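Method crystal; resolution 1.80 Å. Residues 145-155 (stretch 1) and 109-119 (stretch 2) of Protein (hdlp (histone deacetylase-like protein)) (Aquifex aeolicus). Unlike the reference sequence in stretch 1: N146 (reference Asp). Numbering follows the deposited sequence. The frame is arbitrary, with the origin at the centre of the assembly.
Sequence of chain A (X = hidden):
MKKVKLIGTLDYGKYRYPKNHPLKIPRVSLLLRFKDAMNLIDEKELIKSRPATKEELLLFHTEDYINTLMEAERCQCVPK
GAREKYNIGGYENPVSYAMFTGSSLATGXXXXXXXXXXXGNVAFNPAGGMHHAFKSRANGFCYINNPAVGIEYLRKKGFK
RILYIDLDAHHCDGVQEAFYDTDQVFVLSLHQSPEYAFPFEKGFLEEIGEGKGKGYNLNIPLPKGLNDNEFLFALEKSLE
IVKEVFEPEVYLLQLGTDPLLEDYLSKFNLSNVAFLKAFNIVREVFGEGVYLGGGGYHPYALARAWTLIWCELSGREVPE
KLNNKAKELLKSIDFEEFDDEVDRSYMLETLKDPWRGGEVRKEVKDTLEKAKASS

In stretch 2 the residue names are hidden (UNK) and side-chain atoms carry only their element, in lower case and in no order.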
# COMPACT_ATOMS: atom_id res chain seq x y z
N ASN A 145 7.47 8.30 3.81
CA ASN A 145 6.08 7.90 4.04
C ASN A 145 5.15 8.75 3.15
O ASN A 145 4.72 9.83 3.56
CB ASN A 145 5.75 8.12 5.53
CG ASN A 145 4.48 7.40 5.95
OD1 ASN A 145 3.43 7.56 5.34
ND2 ASN A 145 4.58 6.59 7.00
N ASN A 146 4.83 8.29 1.94
CA ASN A 146 4.00 9.13 1.07
C ASN A 146 2.59 9.30 1.64
O ASN A 146 1.98 10.35 1.47
CB ASN A 146 4.02 8.61 -0.38
CG ASN A 146 3.41 7.24 -0.52
OD1 ASN A 146 2.27 7.12 -0.93
ND2 ASN A 146 4.17 6.20 -0.16
N PRO A 147 2.04 8.27 2.31
CA PRO A 147 0.70 8.55 2.85
C PRO A 147 0.72 9.77 3.82
O PRO A 147 -0.20 10.61 3.80
CB PRO A 147 0.35 7.25 3.57
CG PRO A 147 1.02 6.20 2.67
CD PRO A 147 2.41 6.86 2.55
N ALA A 148 1.75 9.87 4.66
CA ALA A 148 1.83 10.99 5.62
C ALA A 148 2.10 12.31 4.91
O ALA A 148 1.56 13.35 5.29
CB ALA A 148 2.91 10.73 6.68
N VAL A 149 2.93 12.28 3.88
CA VAL A 149 3.21 13.48 3.10
C VAL A 149 1.88 13.90 2.48
O VAL A 149 1.51 15.08 2.53
CB VAL A 149 4.23 13.20 1.98
CG1 VAL A 149 4.29 14.37 0.97
CG2 VAL A 149 5.59 12.97 2.59
N GLY A 150 1.16 12.93 1.92
CA GLY A 150 -0.11 13.24 1.28
C GLY A 150 -1.17 13.80 2.21
O GLY A 150 -1.91 14.73 1.85
N ILE A 151 -1.28 13.22 3.40
CA ILE A 151 -2.25 13.68 4.38
C ILE A 151 -1.90 15.09 4.86
O ILE A 151 -2.78 15.93 5.02
CB ILE A 151 -2.34 12.70 5.56
CG1 ILE A 151 -3.00 11.39 5.07
CG2 ILE A 151 -3.11 13.32 6.74
CD1 ILE A 151 -2.90 10.25 6.08
N GLU A 152 -0.61 15.37 5.06
CA GLU A 152 -0.20 16.70 5.49
C GLU A 152 -0.42 17.67 4.35
O GLU A 152 -0.70 18.85 4.56
CB GLU A 152 1.27 16.70 5.91
CG GLU A 152 1.49 16.00 7.24
CD GLU A 152 0.88 16.75 8.41
OE1 GLU A 152 0.86 16.18 9.51
OE2 GLU A 152 0.44 17.90 8.23
N TYR A 153 -0.32 17.17 3.13
CA TYR A 153 -0.55 18.02 1.96
C TYR A 153 -2.02 18.49 2.04
O TYR A 153 -2.33 19.67 1.84
CB TYR A 153 -0.31 17.22 0.67
CG TYR A 153 -0.68 17.96 -0.60
CD1 TYR A 153 0.22 18.82 -1.23
CD2 TYR A 153 -1.94 17.79 -1.15
CE1 TYR A 153 -0.15 19.51 -2.40
CE2 TYR A 153 -2.32 18.46 -2.30
CZ TYR A 153 -1.43 19.30 -2.93
OH TYR A 153 -1.86 19.91 -4.09
N LEU A 154 -2.91 17.56 2.35
CA LEU A 154 -4.34 17.88 2.46
C LEU A 154 -4.61 18.81 3.65
O LEU A 154 -5.43 19.74 3.56
CB LEU A 154 -5.16 16.59 2.57
CG LEU A 154 -5.28 15.76 1.28
CD1 LEU A 154 -5.79 14.35 1.58
CD2 LEU A 154 -6.24 16.51 0.31
N ARG A 155 -3.95 18.57 4.78
CA ARG A 155 -4.16 19.45 5.94
C ARG A 155 -3.78 20.88 5.56
O ARG A 155 -4.48 21.83 5.93
CB ARG A 155 -3.34 18.97 7.15
CG ARG A 155 -3.74 17.55 7.62
CD ARG A 155 -2.89 17.04 8.77
NE ARG A 155 -3.35 17.53 10.06
CZ ARG A 155 -2.72 17.31 11.21
NH1 ARG A 155 -1.59 16.59 11.22
NH2 ARG A 155 -3.24 17.76 12.34
N UNK A 109 4.23 10.94 -6.87
CA UNK A 109 3.08 10.32 -7.53
C UNK A 109 1.83 10.33 -6.63
O UNK A 109 0.68 10.33 -7.11
c UNK A 109 3.43 8.89 -7.96
o UNK A 109 4.47 8.89 -8.93
N UNK A 110 2.05 10.31 -5.32
CA UNK A 110 0.93 10.38 -4.39
C UNK A 110 0.39 11.79 -4.36
O UNK A 110 -0.82 11.97 -4.28
c UNK A 110 0.36 10.40 -1.92
o UNK A 110 1.45 8.49 -3.00
c UNK A 110 1.36 9.92 -2.99
N UNK A 111 1.27 12.79 -4.46
CA UNK A 111 0.78 14.16 -4.49
C UNK A 111 -0.00 14.34 -5.80
O UNK A 111 -1.06 14.97 -5.83
c UNK A 111 1.37 16.60 -4.57
c UNK A 111 2.64 15.09 -3.04
c UNK A 111 1.94 15.19 -4.40
N UNK A 112 0.51 13.77 -6.89
CA UNK A 112 -0.19 13.85 -8.17
C UNK A 112 -1.55 13.19 -8.07
O UNK A 112 -2.53 13.69 -8.60
c UNK A 112 0.63 13.20 -9.28
n UNK A 112 3.55 12.20 -10.17
c UNK A 112 2.77 13.19 -10.58
o UNK A 112 2.68 13.52 -11.77
c UNK A 112 1.97 13.88 -9.52
N UNK A 113 -1.62 12.04 -7.41
CA UNK A 113 -2.91 11.37 -7.25
C UNK A 113 -3.87 12.29 -6.51
O UNK A 113 -5.05 12.39 -6.84
c UNK A 113 -2.75 10.08 -6.49
N UNK A 114 -3.37 12.96 -5.48
CA UNK A 114 -4.24 13.86 -4.74
C UNK A 114 -4.65 15.05 -5.60
O UNK A 114 -5.82 15.48 -5.58
c UNK A 114 -2.41 13.43 -1.34
c UNK A 114 -3.58 14.34 -3.46
c UNK A 114 -4.48 15.38 -2.77
c UNK A 114 -3.37 13.13 -2.52
N UNK A 115 -3.70 15.58 -6.37
CA UNK A 115 -3.99 16.72 -7.26
C UNK A 115 -5.13 16.35 -8.21
O UNK A 115 -6.06 17.14 -8.43
o UNK A 115 -0.32 17.54 -9.29
c UNK A 115 -2.76 17.11 -8.09
o UNK A 115 0.59 18.54 -7.56
c UNK A 115 -0.38 17.97 -8.11
c UNK A 115 -1.66 17.79 -7.31
N UNK A 116 -5.05 15.16 -8.79
CA UNK A 116 -6.07 14.69 -9.72
C UNK A 116 -7.42 14.54 -9.05
O UNK A 116 -8.44 14.93 -9.62
o UNK A 116 -5.78 14.32 -13.10
c UNK A 116 -4.49 13.48 -11.28
o UNK A 116 -4.01 15.45 -12.52
c UNK A 116 -5.65 13.36 -10.33
c UNK A 116 -4.78 14.49 -12.38
N UNK A 117 -7.42 13.98 -7.85
CA UNK A 117 -8.67 13.80 -7.12
C UNK A 117 -9.33 15.15 -6.84
O UNK A 117 -10.55 15.28 -6.96
c UNK A 117 -12.06 12.32 -3.63
c UNK A 117 -10.49 11.75 -5.38
c UNK A 117 -11.68 11.49 -4.68
c UNK A 117 -8.42 13.10 -5.79
c UNK A 117 -10.06 13.64 -3.96
c UNK A 117 -9.68 12.81 -5.02
c UNK A 117 -11.25 13.39 -3.27
N UNK A 118 -8.52 16.14 -6.47
CA UNK A 118 -9.03 17.47 -6.16
C UNK A 118 -9.54 18.21 -7.38
O UNK A 118 -10.24 19.21 -7.25
c UNK A 118 -6.58 18.66 -3.40
c UNK A 118 -8.90 17.86 -3.14
c UNK A 118 -7.65 17.80 -4.00
c UNK A 118 -7.96 18.28 -5.43
N UNK A 119 -9.19 17.72 -8.57
CA UNK A 119 -9.66 18.31 -9.82
C UNK A 119 -11.00 17.65 -10.12
O UNK A 119 -11.70 18.03 -11.06
n UNK A 119 -4.43 17.90 -13.19
c UNK A 119 -7.33 18.50 -10.89
c UNK A 119 -6.53 17.95 -12.05
c UNK A 119 -8.74 17.98 -10.99
c UNK A 119 -5.14 18.51 -12.06
O HOH W 1 0.14 20.43 -5.79

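Position 109 carries one carbon and then one oxygen; its side chain touches nothing on stretch 1, and the CA-to-CB bond points sideways: S109.

Position 110 has a single carbon bearing one oxygen and one carbon. It points toward stretch 1, and its oxygen meets N146. As T110, it donates from OG1 to N146 OD1 at 2.6 Å, the one hydrogen bond between the stretches; N146 replaces the reference Asp.

Position 111 shows three carbons, the first carrying the other two. One of them lies over a face of the Y153 ring, the other near V149. This is V111: CG1 sits 4.2 Å from the centroid of the Y153 ring, a CH-pi contact, and CG2 is 4.4 Å from V149 CG1.

Position 112 has three carbons, the third with one oxygen and one nitrogen. Its CA-to-CB bond points away and it touches nothing on stretch 1: Q112. Position 113, with a lone carbon, is also out of reach: A113.

Position 114 has four carbons, forked at the first, with one arm two carbons long. It reaches G150, Y153 and L154, and is I114. CD1 lies 3.5 Å from G150 O, while CG2 packs 3.8 Å from Y153 CE2 and 3.7 Å from L154 CD2.

Position 115 has three carbons, the third with two oxygens. Its root points sideways, but its end comes nearer to Y153. This is E115, whose CG is 3.9 Å from Y153 OH. A water bridges the pair, donating to E115 OE2 at 2.6 Å and lying 2.7 Å from Y153 OH.

Position 116 repeats that pattern of atoms without reaching stretch 1: E116. Position 117, one carbon and a six-carbon ring, also makes no contact: F117.

Position 118 has four carbons forked at the second, and approaches Y153 and L154. In L118, CD1 lies 4.3 Å from L154 CD2 and 4.4 Å from Y153 CE2, at the edge of the ring.

Position 119 runs four carbons to a nitrogen and does not reach stretch 1: K119. Its NZ forms a salt bridge with E116 OE2 at 2.6 Å.

The two helices run at 38° with axes 9.3 Å apart, and G150 makes room for that approach: an ideal CB there would lie 3.0 Å from I114 CD1, a clash. The design rule is a polar bond near the N-terminal end of each stretch, a glycine where a side chain would collide, and an apolar patch beyond it centred on Y153 and I114, with water joining the tyrosine hydroxyl to a carboxylate.

Stretch 2, residues 109-119: STVQAIEEFLK
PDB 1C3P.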